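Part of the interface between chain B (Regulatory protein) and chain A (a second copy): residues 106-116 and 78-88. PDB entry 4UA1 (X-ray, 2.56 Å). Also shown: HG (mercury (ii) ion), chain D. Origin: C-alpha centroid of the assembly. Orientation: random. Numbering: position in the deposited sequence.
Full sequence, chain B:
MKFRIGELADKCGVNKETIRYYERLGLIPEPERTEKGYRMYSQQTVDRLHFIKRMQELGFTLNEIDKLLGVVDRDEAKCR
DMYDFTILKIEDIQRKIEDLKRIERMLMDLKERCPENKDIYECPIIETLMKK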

# COMPACT_ATOMS: atom_id res chain seq x y z
N MET B 106 -2.77 6.64 17.15
CA MET B 106 -2.71 8.09 16.90
C MET B 106 -4.07 8.70 16.61
O MET B 106 -4.39 9.78 17.08
CB MET B 106 -1.78 8.40 15.74
CG MET B 106 -0.31 8.46 16.15
SD MET B 106 0.78 8.28 14.72
CE MET B 106 2.16 9.24 15.33
N LEU B 107 -4.85 8.01 15.80
CA LEU B 107 -6.15 8.48 15.42
C LEU B 107 -7.05 8.51 16.62
O LEU B 107 -7.81 9.46 16.81
CB LEU B 107 -6.73 7.60 14.31
CG LEU B 107 -5.99 7.62 12.96
CD1 LEU B 107 -6.48 6.46 12.08
CD2 LEU B 107 -6.13 8.95 12.24
N MET B 108 -6.94 7.46 17.44
CA MET B 108 -7.68 7.36 18.68
C MET B 108 -7.39 8.57 19.62
O MET B 108 -8.31 9.23 20.13
CB MET B 108 -7.32 6.06 19.39
CG MET B 108 -7.76 4.77 18.65
SD MET B 108 -9.53 4.39 18.74
CE MET B 108 -9.81 4.36 20.51
N ASP B 109 -6.12 8.88 19.81
CA ASP B 109 -5.76 9.98 20.69
C ASP B 109 -6.26 11.32 20.14
O ASP B 109 -6.76 12.19 20.91
CB ASP B 109 -4.25 9.99 20.89
CG ASP B 109 -3.76 8.74 21.60
OD1 ASP B 109 -4.53 8.23 22.48
OD2 ASP B 109 -2.64 8.28 21.28
N LEU B 110 -6.11 11.49 18.83
CA LEU B 110 -6.69 12.64 18.14
C LEU B 110 -8.20 12.82 18.42
O LEU B 110 -8.63 13.88 18.86
CB LEU B 110 -6.45 12.49 16.66
CG LEU B 110 -5.05 12.89 16.28
CD1 LEU B 110 -4.71 12.43 14.85
CD2 LEU B 110 -4.97 14.40 16.45
N LYS B 111 -8.97 11.75 18.18
CA LYS B 111 -10.42 11.77 18.34
C LYS B 111 -10.86 11.96 19.84
O LYS B 111 -11.90 12.56 20.13
CB LYS B 111 -11.01 10.44 17.81
CG LYS B 111 -11.34 9.44 18.96
CD LYS B 111 -12.06 8.19 18.52
CE LYS B 111 -12.97 7.65 19.65
NZ LYS B 111 -12.24 7.23 20.89
N GLU B 112 -10.05 11.45 20.76
CA GLU B 112 -10.30 11.62 22.18
C GLU B 112 -10.02 13.04 22.59
O GLU B 112 -10.37 13.46 23.70
CB GLU B 112 -9.51 10.62 23.00
CG GLU B 112 -10.01 9.22 22.73
CD GLU B 112 -9.10 8.12 23.26
OE1 GLU B 112 -8.13 8.44 23.97
OE2 GLU B 112 -9.39 6.93 22.98
N ARG B 113 -9.34 13.78 21.72
CA ARG B 113 -9.17 15.21 22.03
C ARG B 113 -10.49 16.00 21.95
O ARG B 113 -10.56 17.09 22.49
CB ARG B 113 -8.12 15.88 21.13
CG ARG B 113 -6.73 15.29 21.26
CD ARG B 113 -5.75 15.85 20.24
NE ARG B 113 -5.10 16.96 20.89
CZ ARG B 113 -3.84 16.97 21.29
NH1 ARG B 113 -3.03 15.94 21.03
NH2 ARG B 113 -3.37 18.04 21.93
N CYS B 114 -11.53 15.47 21.29
CA CYS B 114 -12.73 16.28 20.99
C CYS B 114 -13.58 16.51 22.21
O CYS B 114 -13.66 15.66 23.07
CB CYS B 114 -13.59 15.65 19.90
SG CYS B 114 -12.84 15.66 18.29
N PRO B 115 -14.19 17.69 22.30
CA PRO B 115 -15.07 18.01 23.44
C PRO B 115 -16.42 17.29 23.39
O PRO B 115 -16.74 16.61 22.42
CB PRO B 115 -15.25 19.53 23.33
CG PRO B 115 -15.01 19.83 21.88
CD PRO B 115 -13.97 18.85 21.41
N GLU B 116 -17.20 17.44 24.46
CA GLU B 116 -18.54 16.86 24.54
C GLU B 116 -19.47 17.44 23.47
O GLU B 116 -20.10 16.70 22.72
CB GLU B 116 -19.12 17.08 25.93
CG GLU B 116 -20.62 16.80 26.03
CD GLU B 116 -21.18 17.06 27.41
OE1 GLU B 116 -20.39 17.39 28.32
OE2 GLU B 116 -22.42 16.95 27.59
HG HG D . -13.28 17.61 16.85
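Chain A 78-88: KCRDMYDFTIL

A mercury(II) ion ties the two chains together: Cys114(B) SG binds it at 2.5 Å and Cys79(A) SG at 2.4 Å, with a third ligand from elsewhere in the structure. The shared metal holds the two sulfurs, Cys114(B) SG and Cys79(A) SG, 4.0 Å apart. No hydrogen bond crosses between the stretches, so beyond the metal the contact rests on packing.

Chain A is helical throughout 78-88 and runs nearly antiparallel to the helix of chain B, with a signed crossing angle of -158° and a closest axial approach of 9.9 Å. The backbones come nearest at Lys111(B) and Tyr83(A), whose CA atoms lie 5.9 Å apart. From there the antiparallel course sets Cys79(A) beside the loop at Cys114(B) and carries Thr86(A) back toward Leu107(B).

Tyr83(A), with chi1 in the t rotamer, presents its ring edge to chain B: its CE1 lies 3.4 Å from Lys111(B) O and its CD1 3.7 Å from Cys114(B) SG. The aliphatic part of Lys111(B) runs on to Ile87(A), CD to CD1 at 3.5 Å. Thr86(A) directs CG2 to Leu107(B) O at 3.8 Å, while its OG1 donates to Met82(A) O (2.6 Å) within its own helix.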

# COMPACT_ATOMS: atom_id res chain seq x y z
N LYS A 78 -18.06 21.44 12.42
CA LYS A 78 -16.92 20.92 11.72
C LYS A 78 -16.29 19.83 12.57
O LYS A 78 -15.91 18.79 12.07
CB LYS A 78 -15.93 22.04 11.40
CG LYS A 78 -16.54 23.17 10.59
CD LYS A 78 -15.48 24.12 10.11
CE LYS A 78 -16.08 25.29 9.36
NZ LYS A 78 -16.97 24.81 8.27
N CYS A 79 -16.22 20.10 13.87
CA CYS A 79 -15.68 19.17 14.84
C CYS A 79 -16.41 17.84 14.80
O CYS A 79 -15.79 16.79 14.83
CB CYS A 79 -15.77 19.79 16.22
SG CYS A 79 -15.32 18.72 17.54
N ARG A 80 -17.73 17.89 14.73
CA ARG A 80 -18.56 16.69 14.66
C ARG A 80 -18.22 15.90 13.40
O ARG A 80 -18.05 14.67 13.45
CB ARG A 80 -20.05 17.07 14.69
CG ARG A 80 -21.06 15.93 14.47
CD ARG A 80 -21.50 15.26 15.74
NE ARG A 80 -20.65 14.12 16.06
CZ ARG A 80 -20.80 13.33 17.12
NH1 ARG A 80 -21.78 13.52 17.99
NH2 ARG A 80 -19.95 12.32 17.30
N ASP A 81 -18.11 16.61 12.29
CA ASP A 81 -17.76 16.00 11.01
C ASP A 81 -16.40 15.32 11.07
O ASP A 81 -16.25 14.15 10.72
CB ASP A 81 -17.76 17.05 9.90
CG ASP A 81 -19.16 17.54 9.55
OD1 ASP A 81 -20.16 16.88 9.89
OD2 ASP A 81 -19.25 18.60 8.91
N MET A 82 -15.41 16.06 11.51
CA MET A 82 -14.05 15.56 11.57
C MET A 82 -13.94 14.37 12.52
O MET A 82 -13.20 13.41 12.26
CB MET A 82 -13.10 16.68 12.00
CG MET A 82 -11.64 16.35 11.86
SD MET A 82 -11.24 15.84 10.18
CE MET A 82 -11.83 17.29 9.31
N TYR A 83 -14.68 14.44 13.62
CA TYR A 83 -14.74 13.36 14.58
C TYR A 83 -15.27 12.09 13.90
O TYR A 83 -14.61 11.04 13.93
CB TYR A 83 -15.61 13.76 15.79
CG TYR A 83 -15.70 12.69 16.86
CD1 TYR A 83 -14.70 12.53 17.83
CD2 TYR A 83 -16.76 11.79 16.86
CE1 TYR A 83 -14.80 11.52 18.79
CE2 TYR A 83 -16.85 10.80 17.79
CZ TYR A 83 -15.89 10.66 18.76
OH TYR A 83 -16.06 9.64 19.69
N ASP A 84 -16.45 12.21 13.27
CA ASP A 84 -17.06 11.10 12.54
C ASP A 84 -16.12 10.48 11.50
O ASP A 84 -15.92 9.24 11.47
CB ASP A 84 -18.32 11.59 11.82
CG ASP A 84 -19.48 11.85 12.77
OD1 ASP A 84 -19.48 11.33 13.91
OD2 ASP A 84 -20.41 12.58 12.35
N PHE A 85 -15.53 11.33 10.67
CA PHE A 85 -14.65 10.85 9.63
C PHE A 85 -13.47 10.11 10.23
O PHE A 85 -13.00 9.12 9.65
CB PHE A 85 -14.15 12.00 8.79
CG PHE A 85 -15.17 12.58 7.87
CD1 PHE A 85 -15.83 11.78 6.96
CD2 PHE A 85 -15.41 13.96 7.87
CE1 PHE A 85 -16.76 12.32 6.08
CE2 PHE A 85 -16.33 14.50 6.99
CZ PHE A 85 -17.00 13.68 6.09
N THR A 86 -12.99 10.60 11.37
CA THR A 86 -11.86 9.99 12.05
C THR A 86 -12.19 8.58 12.56
O THR A 86 -11.36 7.66 12.46
CB THR A 86 -11.35 10.88 13.20
OG1 THR A 86 -10.96 12.14 12.65
CG2 THR A 86 -10.14 10.26 13.91
N ILE A 87 -13.41 8.43 13.10
CA ILE A 87 -13.90 7.10 13.50
C ILE A 87 -13.94 6.16 12.30
O ILE A 87 -13.53 4.98 12.39
CB ILE A 87 -15.34 7.17 14.11
CG1 ILE A 87 -15.34 7.87 15.46
CG2 ILE A 87 -15.93 5.77 14.27
CD1 ILE A 87 -14.70 7.08 16.55
N LEU A 88 -14.42 6.69 11.17
CA LEU A 88 -14.48 5.89 9.95
C LEU A 88 -13.08 5.46 9.52
O LEU A 88 -12.86 4.33 9.11
CB LEU A 88 -15.14 6.66 8.80
CG LEU A 88 -16.64 6.96 8.84
CD1 LEU A 88 -17.05 7.77 7.60
CD2 LEU A 88 -17.49 5.71 8.96